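Local coordinates for BsaWI endonuclease (Geobacillus stearothermophilus, PDB 4ZSF), which probably cuts DNA as a metal-dependent restriction endonuclease of the PD-(D/E)XK superfamily and is caught here bound to a DNA duplex before specific recognition, at residues A[24-27]-A[28-31]; A[58-61]-A[62-66]. One frame throughout, in Å; residues are numbered along the deposited sequence. Where two conformers were deposited one is given.

Interaction 1 of 2, residues A[24-27]-A[28-31]; sequences DERV and SQKK. With nucleotides of chain B.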
ATOM      1  N   ASP A  24      12.733 -25.601   3.737  1.00 20.17           N
ATOM      2  CA  ASP A  24      12.543 -24.182   3.499  1.00 22.21           C
ATOM      3  C   ASP A  24      11.008 -23.893   3.668  1.00 20.22           C
ATOM      4  O   ASP A  24      10.203 -24.304   2.852  1.00 18.71           O
ATOM      5  CB  ASP A  24      13.046 -23.815   2.076  1.00 26.31           C
ATOM      6  CG  ASP A  24      12.952 -22.292   1.768  1.00 32.42           C
ATOM      7  OD1 ASP A  24      11.889 -21.652   1.989  1.00 25.19           O
ATOM      8  OD2 ASP A  24      13.955 -21.746   1.281  1.00 32.77           O
ATOM      9  N   GLU A  25      10.632 -23.209   4.744  1.00 19.38           N
ATOM     10  CA  GLU A  25       9.217 -22.978   5.024  1.00 16.97           C
ATOM     11  C   GLU A  25       8.510 -22.157   3.956  1.00 16.55           C
ATOM     12  O   GLU A  25       7.346 -22.419   3.628  1.00 16.54           O
ATOM     13  CB  GLU A  25       9.081 -22.271   6.406  1.00 20.96           C
ATOM     14  CG  GLU A  25       7.618 -21.964   6.745  1.00 23.25           C
ATOM     15  CD  GLU A  25       7.381 -21.379   8.120  1.00 36.57           C
ATOM     16  OE1 GLU A  25       8.390 -21.100   8.801  1.00 43.44           O
ATOM     17  OE2 GLU A  25       6.191 -21.216   8.521  1.00 30.36           O
ATOM     18  N   ARG A  26       9.162 -21.085   3.463  1.00 17.56           N
ATOM     19  CA  ARG A  26       8.508 -20.246   2.436  1.00 17.05           C
ATOM     20  C   ARG A  26       8.281 -20.995   1.126  1.00 18.64           C
ATOM     21  O   ARG A  26       7.199 -20.902   0.511  1.00 15.93           O
ATOM     22  CB  ARG A  26       9.355 -18.967   2.206  1.00 19.41           C
ATOM     23  CG  ARG A  26       9.217 -18.022   3.407  1.00 19.16           C
ATOM     24  CD  ARG A  26      10.279 -16.936   3.313  1.00 21.74           C
ATOM     25  NE  ARG A  26      10.080 -15.980   4.399  1.00 23.15           N
ATOM     26  CZ  ARG A  26      10.947 -15.008   4.635  1.00 27.50           C
ATOM     27  NH1 ARG A  26      12.007 -14.877   3.821  1.00 24.39           N
ATOM     28  NH2 ARG A  26      10.688 -14.121   5.604  1.00 26.17           N
ATOM     29  N   VAL A  27       9.247 -21.816   0.729  1.00 15.79           N
ATOM     30  CA  VAL A  27       9.038 -22.632  -0.506  1.00 17.03           C
ATOM     31  C   VAL A  27       7.916 -23.645  -0.233  1.00 16.27           C
ATOM     32  O   VAL A  27       7.063 -23.937  -1.121  1.00 17.41           O
ATOM     33  CB  VAL A  27      10.370 -23.359  -0.883  1.00 23.48           C
ATOM     34  CG1 VAL A  27      10.122 -24.474  -1.879  1.00 21.74           C
ATOM     35  CG2 VAL A  27      11.374 -22.349  -1.417  1.00 22.82           C
ATOM     36  N   SER A  28       7.951 -24.272   0.959  1.00 15.94           N
ATOM     37  CA  SER A  28       7.014 -25.333   1.266  1.00 16.25           C
ATOM     38  C   SER A  28       5.599 -24.800   1.380  1.00 16.74           C
ATOM     39  O   SER A  28       4.659 -25.461   0.938  1.00 17.34           O
ATOM     40  CB  SER A  28       7.373 -26.069   2.594  1.00 16.75           C
ATOM     41  OG  SER A  28       8.695 -26.624   2.526  1.00 18.09           O
ATOM     42  N   GLN A  29       5.422 -23.630   1.972  1.00 16.88           N
ATOM     43  CA  GLN A  29       4.022 -23.163   2.100  1.00 16.66           C
ATOM     44  C   GLN A  29       3.487 -22.755   0.738  1.00 17.02           C
ATOM     45  O   GLN A  29       2.294 -22.927   0.486  1.00 16.97           O
ATOM     46  CB  GLN A  29       3.927 -22.017   3.135  1.00 17.09           C
ATOM     47  CG  GLN A  29       4.546 -20.717   2.650  1.00 14.42           C
ATOM     48  CD  GLN A  29       4.804 -19.754   3.817  1.00 18.56           C
ATOM     49  OE1 GLN A  29       4.607 -20.098   4.982  1.00 20.80           O
ATOM     50  NE2 GLN A  29       5.278 -18.564   3.494  1.00 17.29           N
ATOM     51  N   LYS A  30       4.338 -22.257  -0.178  1.00 15.64           N
ATOM     52  CA  LYS A  30       3.845 -21.905  -1.510  1.00 17.69           C
ATOM     53  C   LYS A  30       3.466 -23.162  -2.302  1.00 17.00           C
ATOM     54  O   LYS A  30       2.450 -23.189  -3.030  1.00 18.64           O
ATOM     55  CB  LYS A  30       4.891 -21.112  -2.291  1.00 18.46           C
ATOM     56  CG  LYS A  30       4.715 -19.630  -1.957  1.00 25.94           C
ATOM     57  CD  LYS A  30       5.439 -18.717  -2.992  1.00 23.75           C
ATOM     58  CE  LYS A  30       6.930 -19.011  -3.123  1.00 25.55           C
ATOM     59  NZ  LYS A  30       7.587 -18.025  -4.144  1.00 21.45           N
ATOM     60  N   LYS A  31       4.297 -24.198  -2.157  1.00 16.19           N
ATOM     61  CA  LYS A  31       3.915 -25.471  -2.774  1.00 16.17           C
ATOM     62  C   LYS A  31       2.603 -26.014  -2.224  1.00 17.21           C
ATOM     63  O   LYS A  31       1.749 -26.472  -2.984  1.00 18.21           O
ATOM     64  CB  LYS A  31       5.025 -26.496  -2.575  1.00 17.50           C
ATOM     65  CG  LYS A  31       4.673 -27.824  -3.311  1.00 22.93           C
ATOM     66  CD  LYS A  31       5.906 -28.760  -3.350  1.00 23.11           C
ATOM     67  CE  LYS A  31       5.551 -30.155  -4.064  1.00 30.49           C
ATOM     68  NZ  LYS A  31       4.927 -29.931  -5.425  1.00 33.58           N
TER
ATOM     69  P    DC B  11       6.597 -15.361   5.468  1.00 20.60           P
ATOM     70  OP1  DC B  11       5.569 -16.438   5.304  1.00 21.01           O
ATOM     71  OP2  DC B  11       7.835 -15.554   6.267  1.00 19.60           O
ATOM     72  O5'  DC B  11       7.047 -14.879   4.038  1.00 18.13           O
ATOM     73  C5'  DC B  11       6.026 -14.504   3.068  1.00 18.76           C
ATOM     74  C4'  DC B  11       6.646 -13.827   1.849  1.00 21.57           C
ATOM     75  O4'  DC B  11       7.249 -12.572   2.248  1.00 19.70           O
ATOM     76  C3'  DC B  11       7.750 -14.609   1.139  1.00 17.46           C
ATOM     77  O3'  DC B  11       7.392 -14.665  -0.260  1.00 19.16           O
ATOM     78  C2'  DC B  11       9.045 -13.783   1.355  1.00 20.03           C
ATOM     79  C1'  DC B  11       8.443 -12.380   1.491  1.00 18.41           C
ATOM     80  N1   DC B  11       9.203 -11.389   2.308  1.00 20.30           N
ATOM     81  C2   DC B  11       9.417 -10.110   1.784  1.00 23.42           C
ATOM     82  O2   DC B  11       9.091  -9.887   0.596  1.00 22.76           O
ATOM     83  N3   DC B  11      10.042  -9.174   2.563  1.00 19.99           N
ATOM     84  C4   DC B  11      10.358  -9.443   3.814  1.00 19.87           C
ATOM     85  N4   DC B  11      10.928  -8.445   4.549  1.00 19.98           N
ATOM     86  C5   DC B  11      10.139 -10.751   4.378  1.00 19.04           C
ATOM     87  C6   DC B  11       9.523 -11.662   3.595  1.00 18.58           C
ATOM     88  P    DG B  12       8.016 -15.755  -1.195  1.00 21.44           P
ATOM     89  OP1  DG B  12       7.106 -15.787  -2.379  1.00 22.44           O
ATOM     90  OP2  DG B  12       8.365 -16.959  -0.443  1.00 24.59           O
ATOM     91  O5'  DG B  12       9.400 -15.133  -1.681  1.00 22.30           O
ATOM     92  C5'  DG B  12       9.396 -14.207  -2.750  1.00 28.57           C
ATOM     93  C4'  DG B  12      10.747 -13.501  -2.826  1.00 27.95           C
ATOM     94  O4'  DG B  12      10.956 -12.748  -1.624  1.00 24.69           O
ATOM     95  C3'  DG B  12      11.936 -14.403  -2.967  1.00 32.20           C
ATOM     96  O3'  DG B  12      12.374 -14.223  -4.273  1.00 39.60           O
ATOM     97  C2'  DG B  12      12.963 -13.860  -1.942  1.00 33.83           C
ATOM     98  C1'  DG B  12      12.332 -12.548  -1.494  1.00 26.45           C
ATOM     99  N9   DG B  12      12.595 -12.159  -0.092  1.00 29.38           N
ATOM    100  C8   DG B  12      12.552 -12.959   1.040  1.00 27.18           C
ATOM    101  N7   DG B  12      12.801 -12.308   2.150  1.00 27.98           N
ATOM    102  C5   DG B  12      13.002 -10.990   1.718  1.00 28.76           C
ATOM    103  C6   DG B  12      13.366  -9.853   2.442  1.00 25.52           C
ATOM    104  O6   DG B  12      13.537  -9.767   3.627  1.00 27.64           O
ATOM    105  N1   DG B  12      13.507  -8.726   1.624  1.00 26.80           N
ATOM    106  C2   DG B  12      13.337  -8.730   0.267  1.00 27.92           C
ATOM    107  N2   DG B  12      13.525  -7.559  -0.372  1.00 32.77           N
ATOM    108  N3   DG B  12      13.017  -9.801  -0.432  1.00 27.94           N
ATOM    109  C4   DG B  12      12.877 -10.892   0.352  1.00 29.09           C
TER
HETATM  110  O   HOH W   1       6.230 -18.295   0.686  1.00 21.22           O

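Interaction 2 of 2, residues A[58-61]-A[62-66]; sequences SAHM and DRKSG. With nucleotides of chain B.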
ATOM      1  N   SER A  58      -7.666 -20.361   5.035  0.57 18.82           N
ATOM      2  CA  SER A  58      -7.991 -20.820   6.380  0.57 20.41           C
ATOM      3  C   SER A  58      -6.899 -21.751   6.894  0.57 21.16           C
ATOM      4  O   SER A  58      -6.478 -21.636   8.040  0.57 21.41           O
ATOM      5  CB  SER A  58      -9.340 -21.551   6.406  0.57 24.15           C
ATOM      6  OG  SER A  58      -9.678 -21.934   7.732  0.57 24.23           O
ATOM      7  N   ALA A  59      -6.434 -22.668   6.037  1.00 20.45           N
ATOM      8  CA  ALA A  59      -5.446 -23.669   6.451  1.00 20.37           C
ATOM      9  C   ALA A  59      -4.131 -22.969   6.724  1.00 20.94           C
ATOM     10  O   ALA A  59      -3.449 -23.256   7.722  1.00 21.26           O
ATOM     11  CB  ALA A  59      -5.274 -24.759   5.359  1.00 23.01           C
ATOM     12  N   HIS A  60      -3.785 -22.042   5.859  1.00 18.14           N
ATOM     13  CA  HIS A  60      -2.496 -21.366   6.005  1.00 19.95           C
ATOM     14  C   HIS A  60      -2.543 -20.502   7.263  1.00 20.22           C
ATOM     15  O   HIS A  60      -1.611 -20.494   8.069  1.00 18.53           O
ATOM     16  CB  HIS A  60      -2.163 -20.483   4.781  1.00 17.06           C
ATOM     17  CG  HIS A  60      -0.858 -19.741   4.912  1.00 19.98           C
ATOM     18  ND1 HIS A  60       0.373 -20.363   4.763  1.00 24.76           N
ATOM     19  CD2 HIS A  60      -0.595 -18.436   5.193  1.00 21.57           C
ATOM     20  CE1 HIS A  60       1.335 -19.463   4.912  1.00 25.99           C
ATOM     21  NE2 HIS A  60       0.779 -18.281   5.158  1.00 21.32           N
ATOM     22  N   MET A  61      -3.634 -19.757   7.416  1.00 18.51           N
ATOM     23  CA  MET A  61      -3.760 -18.958   8.659  1.00 22.12           C
ATOM     24  C   MET A  61      -3.706 -19.800   9.960  1.00 22.48           C
ATOM     25  O   MET A  61      -3.101 -19.366  10.942  1.00 24.93           O
ATOM     26  CB  MET A  61      -5.067 -18.148   8.648  1.00 23.52           C
ATOM     27  CG  MET A  61      -5.184 -17.121   7.541  1.00 18.02           C
ATOM     28  SD  MET A  61      -3.986 -15.772   7.773  1.00 22.27           S
ATOM     29  CE  MET A  61      -4.797 -14.879   9.137  1.00 20.16           C
ATOM     30  N   ASP A  62      -4.338 -20.986   9.965  1.00 20.45           N
ATOM     31  CA  ASP A  62      -4.316 -21.879  11.123  1.00 23.24           C
ATOM     32  C   ASP A  62      -2.881 -22.320  11.415  1.00 23.47           C
ATOM     33  O   ASP A  62      -2.464 -22.347  12.582  1.00 25.95           O
ATOM     34  CB  ASP A  62      -5.205 -23.118  10.905  1.00 25.33           C
ATOM     35  CG  ASP A  62      -5.395 -23.943  12.185  1.00 37.99           C
ATOM     36  OD1 ASP A  62      -5.116 -23.463  13.310  1.00 35.34           O
ATOM     37  OD2 ASP A  62      -5.852 -25.088  12.052  1.00 44.36           O
ATOM     38  N   ARG A  63      -2.145 -22.731  10.383  1.00 22.87           N
ATOM     39  CA  ARG A  63      -0.776 -23.189  10.605  1.00 24.98           C
ATOM     40  C   ARG A  63       0.111 -22.069  11.190  1.00 26.29           C
ATOM     41  O   ARG A  63       0.861 -22.280  12.146  1.00 25.91           O
ATOM     42  CB  ARG A  63      -0.127 -23.723   9.337  1.00 25.02           C
ATOM     43  CG  ARG A  63       1.261 -24.370   9.671  1.00 23.74           C
ATOM     44  CD  ARG A  63       1.875 -24.922   8.422  1.00 24.68           C
ATOM     45  NE  ARG A  63       2.257 -23.860   7.490  1.00 24.20           N
ATOM     46  CZ  ARG A  63       3.316 -23.055   7.601  1.00 25.56           C
ATOM     47  NH1 ARG A  63       4.176 -23.180   8.609  1.00 29.17           N
ATOM     48  NH2 ARG A  63       3.527 -22.118   6.667  1.00 27.47           N
ATOM     49  N   LYS A  64      -0.017 -20.871  10.644  0.53 22.28           N
ATOM     50  CA  LYS A  64       0.858 -19.778  11.037  0.53 23.36           C
ATOM     51  C   LYS A  64       0.455 -19.013  12.292  0.53 25.39           C
ATOM     52  O   LYS A  64       1.284 -18.297  12.866  0.53 23.46           O
ATOM     53  CB  LYS A  64       0.968 -18.777   9.895  0.53 23.71           C
ATOM     54  CG  LYS A  64       1.688 -19.284   8.665  0.53 26.71           C
ATOM     55  CD  LYS A  64       3.238 -19.221   8.785  0.53 27.16           C
ATOM     56  CE  LYS A  64       3.853 -18.414   7.639  0.53 22.96           C
ATOM     57  NZ  LYS A  64       5.345 -18.555   7.244  0.53 19.87           N
ATOM     58  N   SER A  65      -0.808 -19.105  12.690  1.00 26.03           N
ATOM     59  CA  SER A  65      -1.274 -18.406  13.914  1.00 27.08           C
ATOM     60  C   SER A  65      -1.691 -19.312  15.049  1.00 33.10           C
ATOM     61  O   SER A  65      -1.825 -18.836  16.197  1.00 33.49           O
ATOM     62  CB  SER A  65      -2.474 -17.488  13.593  1.00 24.57           C
ATOM     63  OG  SER A  65      -3.627 -18.287  13.289  1.00 25.43           O
ATOM     64  N   GLY A  66      -1.997 -20.580  14.750  1.00 33.55           N
ATOM     65  CA  GLY A  66      -2.613 -21.473  15.730  1.00 35.05           C
ATOM     66  C   GLY A  66      -4.118 -21.298  15.924  1.00 35.87           C
ATOM     67  O   GLY A  66      -4.765 -22.003  16.701  1.00 38.00           O
TER
ATOM     68  P    DC B  11       6.597 -15.361   5.468  1.00 20.60           P
ATOM     69  OP1  DC B  11       5.569 -16.438   5.304  1.00 21.01           O
ATOM     70  OP2  DC B  11       7.835 -15.554   6.267  1.00 19.60           O
ATOM     71  O5'  DC B  11       7.047 -14.879   4.038  1.00 18.13           O
ATOM     72  C5'  DC B  11       6.026 -14.504   3.068  1.00 18.76           C
ATOM     73  C4'  DC B  11       6.646 -13.827   1.849  1.00 21.57           C
ATOM     74  O4'  DC B  11       7.249 -12.572   2.248  1.00 19.70           O
ATOM     75  C3'  DC B  11       7.750 -14.609   1.139  1.00 17.46           C
ATOM     76  O3'  DC B  11       7.392 -14.665  -0.260  1.00 19.16           O
ATOM     77  C2'  DC B  11       9.045 -13.783   1.355  1.00 20.03           C
ATOM     78  C1'  DC B  11       8.443 -12.380   1.491  1.00 18.41           C
ATOM     79  N1   DC B  11       9.203 -11.389   2.308  1.00 20.30           N
ATOM     80  C2   DC B  11       9.417 -10.110   1.784  1.00 23.42           C
ATOM     81  O2   DC B  11       9.091  -9.887   0.596  1.00 22.76           O
ATOM     82  N3   DC B  11      10.042  -9.174   2.563  1.00 19.99           N
ATOM     83  C4   DC B  11      10.358  -9.443   3.814  1.00 19.87           C
ATOM     84  N4   DC B  11      10.928  -8.445   4.549  1.00 19.98           N
ATOM     85  C5   DC B  11      10.139 -10.751   4.378  1.00 19.04           C
ATOM     86  C6   DC B  11       9.523 -11.662   3.595  1.00 18.58           C
TER

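Interaction 1 of 2, residues A[24-27]-A[28-31]
Asp24 and Ser28 meet at the N-terminal turn of helix 25-43, a capped helix start whose next side chains grip the DNA backbone. As N-cap, Asp24 accepts the amide hydrogen of Val27 on OD1 from above the carboxylate plane, meeting a donor that a first helical turn cannot satisfy by itself. The carbonyl oxygen of Asp24 takes two bonds, one from Ser28 N and a second from Ser28 OG at 2.8 Å. Ser28 can add this bond because OG lies opposite its carbonyl carbon (chi1 -58°) and folds back over the preceding turn; it is buried against Phe15, Thr18 and Met19 of helix 3-22.

The phosphate contacts come from three polar side chains. Arg26 is extended from CG to NE and lays its guanidinium edge against DC11 of chain B, with NE 3.0 Å and NH2 3.3 Å from OP2. DC11 C2' lies over one guanidinium face, toward its rim, and NH1 comes within 3.2 Å of DG12 N7. An alanine here would remove both of the donors to OP2 of DC11, which would probably lose its cationic mate. Gln29 runs alongside Arg26 and gives NE2 to the other oxygen, DC11 OP1, at 2.8 Å, while its OE1 accepts from Lys64. Lys30, bent at chi3, reaches DG12 OP1 and also pairs with Glu93 of the second subunit; Glu25 pairs with Arg63 and Lys64.

One water joins protein to DNA: it donates to Arg26 O and to OP2 of DG12, and accepts from Gln29 NE2 at 3.0 Å.

Interaction 2 of 2, residues A[58-61]-A[62-66]
His60 and Lys64 lie one turn apart near the C-terminal end of helix 49-65, where the helix delivers a lysine to the DNA backbone. In one of its two modelled conformers, Lys64 has CG opposite its carbonyl carbon (chi1 -67°), which puts CG over a face of the imidazole, 4.0 Å from the ring centroid, a CH-pi contact. Bends at chi2 and chi3 then bring NZ within 2.9 Å of OP1 of DC11 of chain B; Glu25 and Gln29 also bind this ammonium. The carboxylate and the phosphate probably balance its charge, and the Gln29 amide oxygen adds a neutral acceptor.

Both histidine nitrogens are satisfied, ND1 by Tyr11 and NE2 by Ser82 of the second subunit, which suits a buried ring with helix 3-22 on one nitrogen and the second subunit on the other. Arg63 is equally committed: NE bonds to Tyr11, NH1 to Glu25, and its cation rests on Phe15 of helix 3-22.

The main chain keeps its i to i+4 bonds up to the end. Asp62 N, Arg63 N and Lys64 N donate to the carbonyls of Ser58, Ala59 and His60, and Gly66 N closes on Asp62 O at 2.8 Å. Gly66 has a positive phi of 80°, which a glycine tolerates easily, and there the helix stops. Ser65 OG also takes the amide hydrogen of Ile67, just past that end. Met61 O is gripped twice, from opposite faces of its plane, by Ser65 N at 2.9 Å and Ser65 OG at 2.6 Å.

How the interactions relate
Interactions 1 and 2 lie on successive helices, 25-43 and 49-65, with centres about 14 Å apart, and they touch through charged and polar side chains. The carboxylate of Glu25 forms a salt bridge with Arg63, OE2 to NH1 at 2.8 Å, and Gln29 OE1 probably accepts from Lys64 NZ at the same distance. In this conformer of Lys64, the two are probably tied to each other while both donate to OP1 of DC11, so one phosphate oxygen is held from two successive helices. Ser82 of the second subunit meets both contacts, packing on Gln29 and bonding to His60. All this lies away from the calcium-binding residue Asp239: the two contacts bind the DNA backbone and do not form the metal site.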